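Local structure of DNA alpha-glucosyltransferase (Enterobacteria phage T4, 1XV5) at residues S288-Q293 and K362-D367. The protein is a phage T4 glycosyltransferase of the GT-B clan, with two Rossmann-like domains and uridine-5'-diphosphate bound in the model. Residues are numbered along the deposited sequence; the frame is centred on the assembly and turned at random.
Sequences SGFGYQ and KELSSD
Phe290 sets the far edge of its ring against the last turn of helix 354-365, where Ser365 and Leu364 receive it. Phenylalanine suits the place because its long flat ring, with CG beside the backbone N (chi1 -55°), spans from sheet to helix. The meeting is edge-on: both partners lie near the ring plane. The tight spot is Ser365 OG, 3.0 Å from Phe290 CE1, with CZ almost as near. That hydroxyl is hydrogen-bonded to the carbonyl of Ile361, one turn back, a bond reached because OG swings beside its own backbone N (chi1 -64°). Serine fits here because its small polar tip is satisfied within the helix, while the oxygen probably gains a little from the weakly positive C-H edge. Beside it the touch is looser and wholly apolar, Leu364 CB lying 4.1 Å from Phe290 CE2. Leucine, with CB pointing toward the strand and only carbon atoms to offer, suits a buried place beside the ring.

The outer side differs sharply. Lys362, turned away from the strand, is only partly covered and pairs with Glu359; Glu363, exposed, reaches back to Arg360. Such long charged residues fit a helix face that meets water. Strand 288-293 runs in the parallel sheet between strands 199-203 and 319-323, and Ile319 of the latter touches both Phe290 and Leu364. The aromatic ring thus joins this sheet to the end of helix 354-365, just before helix 368-386, whose Tyr371 hydroxyl bonds the carbonyl of Gly289.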
loop_
_atom_site.group_PDB
_atom_site.type_symbol
_atom_site.label_atom_id
_atom_site.label_comp_id
_atom_site.label_asym_id
_atom_site.label_seq_id
_atom_site.Cartn_x
_atom_site.Cartn_y
_atom_site.Cartn_z
ATOM N N SER A 288 -3.916 -5.981 19.624
ATOM C CA SER A 288 -2.521 -6.401 19.744
ATOM C C SER A 288 -1.686 -5.261 20.318
ATOM O O SER A 288 -1.840 -4.105 19.926
ATOM C CB SER A 288 -1.968 -6.801 18.377
ATOM O OG SER A 288 -2.714 -7.867 17.820
ATOM N N GLY A 289 -0.799 -5.592 21.246
ATOM C CA GLY A 289 0.021 -4.567 21.865
ATOM C C GLY A 289 0.863 -3.755 20.901
ATOM O O GLY A 289 0.875 -2.521 20.954
ATOM N N PHE A 290 1.565 -4.442 20.007
ATOM C CA PHE A 290 2.430 -3.757 19.065
ATOM C C PHE A 290 2.309 -4.276 17.645
ATOM O O PHE A 290 2.286 -5.485 17.413
ATOM C CB PHE A 290 3.881 -3.852 19.552
ATOM C CG PHE A 290 4.065 -3.341 20.946
ATOM C CD1 PHE A 290 3.799 -4.157 22.044
ATOM C CD2 PHE A 290 4.395 -2.009 21.166
ATOM C CE1 PHE A 290 3.847 -3.645 23.343
ATOM C CE2 PHE A 290 4.446 -1.490 22.460
ATOM C CZ PHE A 290 4.169 -2.309 23.548
ATOM N N GLY A 291 2.204 -3.336 16.709
ATOM C CA GLY A 291 2.095 -3.665 15.301
ATOM C C GLY A 291 3.405 -3.320 14.624
ATOM O O GLY A 291 4.020 -2.294 14.930
ATOM N N TYR A 292 3.826 -4.164 13.689
ATOM C CA TYR A 292 5.084 -3.960 12.994
ATOM C C TYR A 292 4.937 -3.805 11.491
ATOM O O TYR A 292 4.227 -4.565 10.840
ATOM C CB TYR A 292 6.020 -5.138 13.268
ATOM C CG TYR A 292 6.410 -5.293 14.718
ATOM C CD1 TYR A 292 7.723 -5.074 15.131
ATOM C CD2 TYR A 292 5.466 -5.656 15.678
ATOM C CE1 TYR A 292 8.091 -5.214 16.472
ATOM C CE2 TYR A 292 5.821 -5.798 17.021
ATOM C CZ TYR A 292 7.135 -5.575 17.408
ATOM O OH TYR A 292 7.491 -5.713 18.733
ATOM N N GLN A 293 5.625 -2.808 10.954
ATOM C CA GLN A 293 5.631 -2.548 9.521
ATOM C C GLN A 293 7.084 -2.172 9.311
ATOM O O GLN A 293 7.497 -1.049 9.603
ATOM C CB GLN A 293 4.699 -1.384 9.183
ATOM C CG GLN A 293 4.124 -1.465 7.777
ATOM C CD GLN A 293 5.132 -1.104 6.704
ATOM O OE1 GLN A 293 6.338 -1.106 6.938
ATOM N NE2 GLN A 293 4.636 -0.798 5.514
ATOM N N LYS A 362 8.907 -2.553 26.118
ATOM C CA LYS A 362 8.634 -2.993 27.477
ATOM C C LYS A 362 8.113 -1.831 28.320
ATOM O O LYS A 362 7.270 -2.019 29.199
ATOM C CB LYS A 362 9.895 -3.587 28.110
ATOM C CG LYS A 362 10.301 -4.931 27.514
ATOM C CD LYS A 362 11.409 -5.603 28.321
ATOM C CE LYS A 362 12.703 -4.810 28.280
ATOM N NZ LYS A 362 13.741 -5.434 29.150
ATOM N N GLU A 363 8.613 -0.629 28.049
ATOM C CA GLU A 363 8.176 0.547 28.790
ATOM C C GLU A 363 6.689 0.818 28.553
ATOM O O GLU A 363 5.929 1.012 29.499
ATOM C CB GLU A 363 9.012 1.766 28.383
ATOM C CG GLU A 363 8.526 3.082 28.968
ATOM C CD GLU A 363 9.495 4.221 28.717
ATOM O OE1 GLU A 363 10.094 4.261 27.620
ATOM O OE2 GLU A 363 9.650 5.081 29.614
ATOM N N LEU A 364 6.264 0.819 27.294
ATOM C CA LEU A 364 4.856 1.065 27.003
ATOM C C LEU A 364 3.977 -0.088 27.480
ATOM O O LEU A 364 2.840 0.121 27.893
ATOM C CB LEU A 364 4.641 1.300 25.498
ATOM C CG LEU A 364 4.875 2.729 24.995
ATOM C CD1 LEU A 364 6.319 3.136 25.224
ATOM C CD2 LEU A 364 4.526 2.817 23.514
ATOM N N SER A 365 4.513 -1.302 27.430
ATOM C CA SER A 365 3.773 -2.487 27.851
ATOM C C SER A 365 3.424 -2.467 29.334
ATOM O O SER A 365 2.411 -3.031 29.748
ATOM C CB SER A 365 4.586 -3.755 27.568
ATOM O OG SER A 365 4.798 -3.952 26.179
ATOM N N SER A 366 4.260 -1.809 30.127
ATOM C CA SER A 366 4.063 -1.770 31.573
ATOM C C SER A 366 3.269 -0.591 32.122
ATOM O O SER A 366 3.001 -0.531 33.322
ATOM C CB SER A 366 5.425 -1.806 32.265
ATOM O OG SER A 366 6.152 -0.623 31.980
ATOM N N ASP A 367 2.885 0.338 31.256
ATOM C CA ASP A 367 2.153 1.518 31.699
ATOM C C ASP A 367 1.034 1.848 30.719
ATOM O O ASP A 367 1.267 2.485 29.696
ATOM C CB ASP A 367 3.136 2.689 31.816
ATOM C CG ASP A 367 2.492 3.959 32.338
ATOM O OD1 ASP A 367 3.249 4.904 32.656
ATOM O OD2 ASP A 367 1.248 4.025 32.426
#